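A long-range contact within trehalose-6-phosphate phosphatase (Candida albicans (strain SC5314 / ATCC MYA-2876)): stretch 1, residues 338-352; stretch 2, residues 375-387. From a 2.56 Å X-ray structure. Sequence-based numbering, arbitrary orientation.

Stretch 1 338-352: DRLDKVRGVIQKLEG
Stretch 2, residues 375-387: PGYSHSANVETRV

Two nearly parallel helices, and the loops that lead into them, can pack closely with no hydrogen bond crossing between them, largely through apolar side chains, and this pair of stretches is a compact example. Stretch 1 leaves a strand at D338 and R339 (phi/psi -141/153 and -69/147), passes through L340 (-84/106) and the extended D341 (-155/165), and takes helical angles from K342 to R344 without the regular bonds. G345, at 65/41, occupies the N-cap position; its positive phi favours glycine. Helix 346-352 follows, near -65/-40, with K349 N to G345 O at 3.3 Å and L350 N to V346 O at 2.9 Å. Stretch 2 runs as a loop from P375 (-72/146) through G376 (-97/168), Y377 (-77/-52), S378 (-180/171), H379 (60/14) and S380 (-106/-1) into helix 381-387, where E384 N lies 2.6 Å from S380 O. The two helices run nearly parallel, 11° apart, with axes 10.0 Å apart at closest approach. The register is set by CA-CA distances of 5.7 Å for L340-G376, 5.5 Å for D341-S380 and 5.4 Å for I347-V387.

V387 (chi1 158°, t) is the hub of the apolar packing. Its CG2 lies 3.6 Å from I347 CG1, 3.9 Å from V346 CG1 and 3.9 Å from L340 CD2, while its CG1 lies 3.6 Å from L350 CD1. I347 (m, t) starts sideways but reaches across, and L350 (m, t) and V346 (t) direct their CA-to-CB bonds toward stretch 2. One turn earlier, V383 (t) packs its CG1 3.6 Å from D341 O and its CG2 3.6 Å from K342 CG. L340, with chi1 off-rotamer at -97° and chi2 t, also places CD1 3.7 Å from E384 CG.

The loops meet closely too: L340 O is 3.5 Å from S380 CB and 4.0 Å from G376 CA. A CB on G376 would clash with L340 O and S380 OG, so the absence of a side chain suits this approach.

Polar groups border the contact without bonding across it. R386 (m, t, p, chi4 -171°) lays one guanidinium face against I347, CZ to CD1 3.9 Å; its NH2 is 4.4 Å from E351 OE1, beyond a salt bridge. K342 (m, t, t, chi4 106°) brings NZ within 3.5 Å of CD2 at the H379 ring edge, and R339 NH1 stands 4.3 Å from CE1 at the Y377 edge. Within stretch 1, K349 NZ forms a salt bridge with D338 OD2 at 2.9 Å, tying helix to strand.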

ATOM      1  N   ASP A 338      -2.133  -6.102  -9.161  1.00 54.67           N
ATOM      2  CA  ASP A 338      -1.703  -6.518  -7.836  1.00 53.79           C
ATOM      3  C   ASP A 338      -0.291  -7.078  -7.883  1.00 51.02           C
ATOM      4  O   ASP A 338       0.144  -7.588  -8.911  1.00 50.23           O
ATOM      5  CB  ASP A 338      -2.661  -7.567  -7.261  1.00 51.26           C
ATOM      6  CG  ASP A 338      -4.094  -7.078  -7.197  1.00 59.72           C
ATOM      7  OD1 ASP A 338      -4.451  -6.417  -6.200  1.00 71.27           O
ATOM      8  OD2 ASP A 338      -4.861  -7.356  -8.141  1.00 54.04           O
ATOM      9  N   ARG A 339       0.426  -6.973  -6.770  1.00 52.55           N
ATOM     10  CA  ARG A 339       1.705  -7.655  -6.633  1.00 56.32           C
ATOM     11  C   ARG A 339       1.460  -9.156  -6.544  1.00 55.23           C
ATOM     12  O   ARG A 339       0.457  -9.592  -5.978  1.00 52.56           O
ATOM     13  CB  ARG A 339       2.461  -7.161  -5.399  1.00 54.74           C
ATOM     14  CG  ARG A 339       3.094  -5.789  -5.563  1.00 64.91           C
ATOM     15  CD  ARG A 339       3.741  -5.325  -4.269  1.00 81.31           C
ATOM     16  NE  ARG A 339       4.679  -4.226  -4.486  1.00 97.13           N
ATOM     17  CZ  ARG A 339       5.445  -3.700  -3.536  1.00 99.77           C
ATOM     18  NH1 ARG A 339       5.386  -4.168  -2.297  1.00 97.16           N
ATOM     19  NH2 ARG A 339       6.271  -2.705  -3.824  1.00 93.81           N
ATOM     20  N   LEU A 340       2.372  -9.959  -7.066  1.00 51.47           N
ATOM     21  CA  LEU A 340       2.143 -11.385  -7.039  1.00 59.07           C
ATOM     22  C   LEU A 340       2.604 -11.863  -5.685  1.00 59.72           C
ATOM     23  O   LEU A 340       3.785 -11.962  -5.421  1.00 61.62           O
ATOM     24  CB  LEU A 340       2.941 -12.070  -8.132  1.00 58.21           C
ATOM     25  CG  LEU A 340       2.202 -12.366  -9.427  1.00 47.83           C
ATOM     26  CD1 LEU A 340       3.005 -13.296 -10.321  1.00 41.91           C
ATOM     27  CD2 LEU A 340       0.845 -12.952  -9.114  1.00 46.19           C
ATOM     28  N   ASP A 341       1.634 -12.163  -4.837  1.00 59.10           N
ATOM     29  CA  ASP A 341       1.859 -12.399  -3.430  1.00 51.96           C
ATOM     30  C   ASP A 341       0.773 -13.266  -2.850  1.00 52.41           C
ATOM     31  O   ASP A 341      -0.249 -13.472  -3.469  1.00 51.86           O
ATOM     32  CB  ASP A 341       1.872 -11.083  -2.689  1.00 20.00           C
ATOM     33  CG  ASP A 341       3.161 -10.845  -1.998  1.00 20.00           C
ATOM     34  OD1 ASP A 341       3.824 -11.839  -1.658  1.00 20.00           O
ATOM     35  OD2 ASP A 341       3.522  -9.673  -1.797  1.00 20.00           O
ATOM     36  N   LYS A 342       1.022 -13.803  -1.669  1.00 55.06           N
ATOM     37  CA  LYS A 342       0.009 -14.534  -0.934  1.00 53.43           C
ATOM     38  C   LYS A 342      -1.176 -13.674  -0.505  1.00 47.57           C
ATOM     39  O   LYS A 342      -2.308 -14.116  -0.535  1.00 55.07           O
ATOM     40  CB  LYS A 342       0.624 -15.224   0.275  1.00 53.96           C
ATOM     41  CG  LYS A 342       1.742 -16.180  -0.069  1.00 62.71           C
ATOM     42  CD  LYS A 342       1.926 -17.219   1.015  1.00 65.03           C
ATOM     43  CE  LYS A 342       3.067 -18.159   0.686  1.00 73.64           C
ATOM     44  NZ  LYS A 342       4.263 -17.884   1.519  1.00 76.55           N
ATOM     45  N   VAL A 343      -0.897 -12.450  -0.092  1.00 42.08           N
ATOM     46  CA  VAL A 343      -1.875 -11.557   0.519  1.00 53.67           C
ATOM     47  C   VAL A 343      -2.754 -10.814  -0.483  1.00 51.93           C
ATOM     48  O   VAL A 343      -3.904 -10.501  -0.184  1.00 52.11           O
ATOM     49  CB  VAL A 343      -1.185 -10.518   1.420  1.00 50.47           C
ATOM     50  CG1 VAL A 343      -0.726 -11.169   2.707  1.00 53.82           C
ATOM     51  CG2 VAL A 343      -0.015  -9.865   0.695  1.00 61.07           C
ATOM     52  N   ARG A 344      -2.220 -10.532  -1.667  1.00 45.18           N
ATOM     53  CA  ARG A 344      -2.952  -9.744  -2.655  1.00 43.60           C
ATOM     54  C   ARG A 344      -4.034 -10.565  -3.356  1.00 46.59           C
ATOM     55  O   ARG A 344      -4.866 -10.020  -4.081  1.00 49.95           O
ATOM     56  CB  ARG A 344      -1.986  -9.145  -3.675  1.00 48.15           C
ATOM     57  CG  ARG A 344      -1.073  -8.084  -3.082  1.00 42.14           C
ATOM     58  CD  ARG A 344      -1.884  -6.978  -2.420  1.00 57.66           C
ATOM     59  NE  ARG A 344      -1.038  -5.908  -1.899  1.00 68.62           N
ATOM     60  CZ  ARG A 344      -1.496  -4.737  -1.467  1.00 75.09           C
ATOM     61  NH1 ARG A 344      -2.796  -4.478  -1.496  1.00 64.50           N
ATOM     62  NH2 ARG A 344      -0.653  -3.822  -1.010  1.00 70.96           N
ATOM     63  N   GLY A 345      -4.008 -11.876  -3.137  1.00 47.75           N
ATOM     64  CA  GLY A 345      -5.101 -12.749  -3.526  1.00 40.61           C
ATOM     65  C   GLY A 345      -5.388 -12.901  -5.008  1.00 38.83           C
ATOM     66  O   GLY A 345      -6.550 -12.941  -5.414  1.00 42.10           O
ATOM     67  N   VAL A 346      -4.340 -13.002  -5.818  1.00 45.34           N
ATOM     68  CA  VAL A 346      -4.505 -13.215  -7.252  1.00 42.97           C
ATOM     69  C   VAL A 346      -5.041 -14.621  -7.522  1.00 48.07           C
ATOM     70  O   VAL A 346      -5.884 -14.822  -8.401  1.00 47.52           O
ATOM     71  CB  VAL A 346      -3.177 -13.007  -8.008  1.00 41.38           C
ATOM     72  CG1 VAL A 346      -3.361 -13.264  -9.497  1.00 41.35           C
ATOM     73  CG2 VAL A 346      -2.652 -11.600  -7.771  1.00 49.44           C
ATOM     74  N   ILE A 347      -4.553 -15.584  -6.748  1.00 41.35           N
ATOM     75  CA  ILE A 347      -4.979 -16.976  -6.861  1.00 45.16           C
ATOM     76  C   ILE A 347      -6.486 -17.127  -6.659  1.00 43.86           C
ATOM     77  O   ILE A 347      -7.159 -17.813  -7.430  1.00 51.44           O
ATOM     78  CB  ILE A 347      -4.235 -17.862  -5.842  1.00 51.00           C
ATOM     79  CG1 ILE A 347      -2.759 -17.978  -6.227  1.00 52.89           C
ATOM     80  CG2 ILE A 347      -4.876 -19.238  -5.755  1.00 49.19           C
ATOM     81  CD1 ILE A 347      -1.882 -18.536  -5.133  1.00 53.81           C
ATOM     82  N   GLN A 348      -7.009 -16.479  -5.623  1.00 44.04           N
ATOM     83  CA  GLN A 348      -8.436 -16.530  -5.328  1.00 47.83           C
ATOM     84  C   GLN A 348      -9.245 -15.885  -6.450  1.00 44.65           C
ATOM     85  O   GLN A 348     -10.334 -16.351  -6.792  1.00 54.76           O
ATOM     86  CB  GLN A 348      -8.739 -15.844  -3.992  1.00 46.76           C
ATOM     87  CG  GLN A 348      -8.279 -16.623  -2.764  1.00 56.48           C
ATOM     88  CD  GLN A 348      -6.772 -16.636  -2.597  1.00 55.01           C
ATOM     89  OE1 GLN A 348      -6.093 -15.660  -2.912  1.00 53.96           O
ATOM     90  NE2 GLN A 348      -6.241 -17.749  -2.107  1.00 55.95           N
ATOM     91  N   LYS A 349      -8.700 -14.815  -7.020  1.00 46.00           N
ATOM     92  CA  LYS A 349      -9.334 -14.130  -8.139  1.00 41.35           C
ATOM     93  C   LYS A 349      -9.440 -15.054  -9.347  1.00 50.96           C
ATOM     94  O   LYS A 349     -10.488 -15.137  -9.990  1.00 42.90           O
ATOM     95  CB  LYS A 349      -8.551 -12.869  -8.509  1.00 47.14           C
ATOM     96  CG  LYS A 349      -9.173 -12.051  -9.629  1.00 40.75           C
ATOM     97  CD  LYS A 349      -8.262 -10.908 -10.052  1.00 48.72           C
ATOM     98  CE  LYS A 349      -7.818 -10.076  -8.857  1.00 56.48           C
ATOM     99  NZ  LYS A 349      -7.044  -8.874  -9.274  1.00 56.81           N
ATOM    100  N   LEU A 350      -8.349 -15.754  -9.641  1.00 48.39           N
ATOM    101  CA  LEU A 350      -8.302 -16.657 -10.785  1.00 40.54           C
ATOM    102  C   LEU A 350      -9.194 -17.881 -10.587  1.00 49.07           C
ATOM    103  O   LEU A 350      -9.815 -18.362 -11.535  1.00 48.03           O
ATOM    104  CB  LEU A 350      -6.864 -17.096 -11.053  1.00 48.17           C
ATOM    105  CG  LEU A 350      -5.901 -15.973 -11.436  1.00 40.91           C
ATOM    106  CD1 LEU A 350      -4.496 -16.516 -11.610  1.00 42.99           C
ATOM    107  CD2 LEU A 350      -6.368 -15.268 -12.700  1.00 35.29           C
ATOM    108  N   GLU A 351      -9.255 -18.383  -9.357  1.00 50.32           N
ATOM    109  CA  GLU A 351     -10.115 -19.519  -9.048  1.00 54.73           C
ATOM    110  C   GLU A 351     -11.583 -19.128  -9.183  1.00 47.57           C
ATOM    111  O   GLU A 351     -12.373 -19.840  -9.813  1.00 57.13           O
ATOM    112  CB  GLU A 351      -9.818 -20.051  -7.645  1.00 51.37           C
ATOM    113  CG  GLU A 351      -8.639 -21.013  -7.603  1.00 57.58           C
ATOM    114  CD  GLU A 351      -8.049 -21.167  -6.217  1.00 71.59           C
ATOM    115  OE1 GLU A 351      -7.138 -22.007  -6.050  1.00 64.75           O
ATOM    116  OE2 GLU A 351      -8.487 -20.447  -5.296  1.00 87.26           O
ATOM    117  N   GLY A 352     -11.938 -17.985  -8.605  1.00 42.90           N
ATOM    118  CA  GLY A 352     -13.284 -17.459  -8.735  1.00 57.46           C
ATOM    119  C   GLY A 352     -13.659 -17.212 -10.184  1.00 53.82           C
ATOM    120  O   GLY A 352     -14.798 -17.452 -10.590  1.00 46.39           O
ATOM    121  N   PRO A 375       6.457  -7.957  -9.289  1.00 73.00           N
ATOM    122  CA  PRO A 375       7.228  -9.086  -8.750  1.00 78.40           C
ATOM    123  C   PRO A 375       7.351  -9.094  -7.224  1.00 86.14           C
ATOM    124  O   PRO A 375       7.436  -8.035  -6.601  1.00 80.65           O
ATOM    125  CB  PRO A 375       8.603  -8.897  -9.392  1.00 76.15           C
ATOM    126  CG  PRO A 375       8.706  -7.425  -9.589  1.00 81.70           C
ATOM    127  CD  PRO A 375       7.322  -6.993  -9.992  1.00 71.59           C
ATOM    128  N   GLY A 376       7.371 -10.293  -6.643  1.00 88.38           N
ATOM    129  CA  GLY A 376       7.461 -10.466  -5.201  1.00 89.99           C
ATOM    130  C   GLY A 376       8.884 -10.716  -4.740  1.00102.25           C
ATOM    131  O   GLY A 376       9.767 -10.987  -5.553  1.00 94.40           O
ATOM    132  N   TYR A 377       9.113 -10.634  -3.433  1.00106.58           N
ATOM    133  CA  TYR A 377      10.473 -10.668  -2.900  1.00102.41           C
ATOM    134  C   TYR A 377      11.047 -12.084  -2.901  1.00102.86           C
ATOM    135  O   TYR A 377      12.149 -12.298  -3.413  1.00105.91           O
ATOM    136  CB  TYR A 377      10.501 -10.051  -1.498  1.00 89.58           C
ATOM    137  CG  TYR A 377      10.343  -8.542  -1.527  1.00 82.36           C
ATOM    138  CD1 TYR A 377       9.114  -7.955  -1.810  1.00 90.22           C
ATOM    139  CD2 TYR A 377      11.425  -7.706  -1.288  1.00 81.86           C
ATOM    140  CE1 TYR A 377       8.966  -6.579  -1.848  1.00 91.11           C
ATOM    141  CE2 TYR A 377      11.287  -6.327  -1.322  1.00 84.82           C
ATOM    142  CZ  TYR A 377      10.055  -5.770  -1.602  1.00 87.77           C
ATOM    143  OH  TYR A 377       9.914  -4.401  -1.636  1.00 93.11           O
ATOM    144  N   SER A 378      10.297 -13.025  -2.323  1.00107.82           N
ATOM    145  CA  SER A 378      10.526 -14.467  -2.490  1.00111.22           C
ATOM    146  C   SER A 378       9.494 -15.272  -1.701  1.00111.73           C
ATOM    147  O   SER A 378       8.731 -14.709  -0.912  1.00109.91           O
ATOM    148  CB  SER A 378      11.937 -14.878  -2.060  1.00110.80           C
ATOM    149  OG  SER A 378      12.258 -16.174  -2.542  1.00 93.89           O
ATOM    150  N   HIS A 379       9.490 -16.589  -1.923  1.00109.31           N
ATOM    151  CA  HIS A 379       8.448 -17.508  -1.448  1.00112.59           C
ATOM    152  C   HIS A 379       7.099 -17.091  -2.031  1.00104.63           C
ATOM    153  O   HIS A 379       6.039 -17.539  -1.591  1.00109.75           O
ATOM    154  CB  HIS A 379       8.389 -17.575   0.083  1.00115.95           C
ATOM    155  CG  HIS A 379       8.272 -18.972   0.614  1.00115.56           C
ATOM    156  ND1 HIS A 379       9.189 -19.959   0.319  1.00117.41           N
ATOM    157  CD2 HIS A 379       7.340 -19.554   1.408  1.00113.58           C
ATOM    158  CE1 HIS A 379       8.833 -21.083   0.910  1.00116.59           C
ATOM    159  NE2 HIS A 379       7.713 -20.866   1.579  1.00114.91           N
ATOM    160  N   SER A 380       7.171 -16.220  -3.029  1.00102.62           N
ATOM    161  CA  SER A 380       6.051 -15.898  -3.891  1.00 92.11           C
ATOM    162  C   SER A 380       6.318 -16.572  -5.227  1.00 84.54           C
ATOM    163  O   SER A 380       5.525 -16.478  -6.164  1.00 86.49           O
ATOM    164  CB  SER A 380       5.897 -14.386  -4.048  1.00 90.91           C
ATOM    165  OG  SER A 380       7.168 -13.757  -4.085  1.00 91.65           O
ATOM    166  N   ALA A 381       7.464 -17.248  -5.295  1.00 83.62           N
ATOM    167  CA  ALA A 381       7.842 -18.047  -6.450  1.00 76.67           C
ATOM    168  C   ALA A 381       6.798 -19.130  -6.696  1.00 68.40           C
ATOM    169  O   ALA A 381       6.382 -19.360  -7.833  1.00 60.54           O
ATOM    170  CB  ALA A 381       9.223 -18.661  -6.242  1.00 70.58           C
ATOM    171  N   ASN A 382       6.372 -19.791  -5.624  1.00 66.44           N
ATOM    172  CA  ASN A 382       5.308 -20.777  -5.728  1.00 59.98           C
ATOM    173  C   ASN A 382       3.959 -20.106  -5.943  1.00 59.52           C
ATOM    174  O   ASN A 382       3.052 -20.702  -6.513  1.00 54.05           O
ATOM    175  CB  ASN A 382       5.256 -21.662  -4.483  1.00 58.69           C
ATOM    176  CG  ASN A 382       6.519 -22.477  -4.298  1.00 87.79           C
ATOM    177  OD1 ASN A 382       7.277 -22.695  -5.243  1.00102.68           O
ATOM    178  ND2 ASN A 382       6.749 -22.935  -3.073  1.00 87.98           N
ATOM    179  N   VAL A 383       3.827 -18.866  -5.482  1.00 60.09           N
ATOM    180  CA  VAL A 383       2.639 -18.077  -5.784  1.00 59.83           C
ATOM    181  C   VAL A 383       2.585 -17.812  -7.282  1.00 53.81           C
ATOM    182  O   VAL A 383       1.543 -17.984  -7.916  1.00 48.82           O
ATOM    183  CB  VAL A 383       2.616 -16.740  -5.013  1.00 63.27           C
ATOM    184  CG1 VAL A 383       1.514 -15.838  -5.539  1.00 56.16           C
ATOM    185  CG2 VAL A 383       2.444 -16.990  -3.528  1.00 65.21           C
ATOM    186  N   GLU A 384       3.717 -17.406  -7.847  1.00 57.74           N
ATOM    187  CA  GLU A 384       3.796 -17.164  -9.281  1.00 53.18           C
ATOM    188  C   GLU A 384       3.530 -18.455 -10.055  1.00 51.31           C
ATOM    189  O   GLU A 384       2.858 -18.439 -11.086  1.00 46.67           O
ATOM    190  CB  GLU A 384       5.160 -16.582  -9.663  1.00 51.82           C
ATOM    191  CG  GLU A 384       5.253 -16.176 -11.124  1.00 69.53           C
ATOM    192  CD  GLU A 384       6.650 -15.752 -11.540  1.00 74.27           C
ATOM    193  OE1 GLU A 384       7.427 -15.284 -10.680  1.00 78.81           O
ATOM    194  OE2 GLU A 384       6.969 -15.893 -12.739  1.00 62.03           O
ATOM    195  N   THR A 385       4.032 -19.573  -9.536  1.00 43.71           N
ATOM    196  CA  THR A 385       3.861 -20.872 -10.185  1.00 45.38           C
ATOM    197  C   THR A 385       2.397 -21.323 -10.181  1.00 39.11           C
ATOM    198  O   THR A 385       1.883 -21.807 -11.191  1.00 43.02           O
ATOM    199  CB  THR A 385       4.733 -21.957  -9.510  1.00 46.05           C
ATOM    200  OG1 THR A 385       6.116 -21.599  -9.618  1.00 47.19           O
ATOM    201  CG2 THR A 385       4.525 -23.309 -10.178  1.00 35.06           C
ATOM    202  N   ARG A 386       1.732 -21.158  -9.041  1.00 43.10           N
ATOM    203  CA  ARG A 386       0.327 -21.536  -8.905  1.00 48.25           C
ATOM    204  C   ARG A 386      -0.575 -20.642  -9.754  1.00 42.45           C
ATOM    205  O   ARG A 386      -1.399 -21.139 -10.524  1.00 45.87           O
ATOM    206  CB  ARG A 386      -0.112 -21.471  -7.442  1.00 58.15           C
ATOM    207  CG  ARG A 386       0.545 -22.497  -6.535  1.00 76.97           C
ATOM    208  CD  ARG A 386       0.102 -22.291  -5.095  1.00 77.61           C
ATOM    209  NE  ARG A 386      -1.335 -22.495  -4.946  1.00 97.35           N
ATOM    210  CZ  ARG A 386      -2.020 -22.225  -3.841  1.00 86.77           C
ATOM    211  NH1 ARG A 386      -1.399 -21.731  -2.778  1.00 74.13           N
ATOM    212  NH2 ARG A 386      -3.326 -22.444  -3.800  1.00 88.59           N
ATOM    213  N   VAL A 387      -0.417 -19.328  -9.589  1.00 39.36           N
ATOM    214  CA  VAL A 387      -1.129 -18.332 -10.397  1.00 47.86           C
ATOM    215  C   VAL A 387      -1.042 -18.671 -11.872  1.00 45.81           C
ATOM    216  O   VAL A 387      -2.050 -18.715 -12.592  1.00 50.34           O
ATOM    217  CB  VAL A 387      -0.560 -16.906 -10.195  1.00 47.16           C
ATOM    218  CG1 VAL A 387      -0.913 -16.008 -11.381  1.00 42.72           C
ATOM    219  CG2 VAL A 387      -1.061 -16.304  -8.891  1.00 49.18           C
TER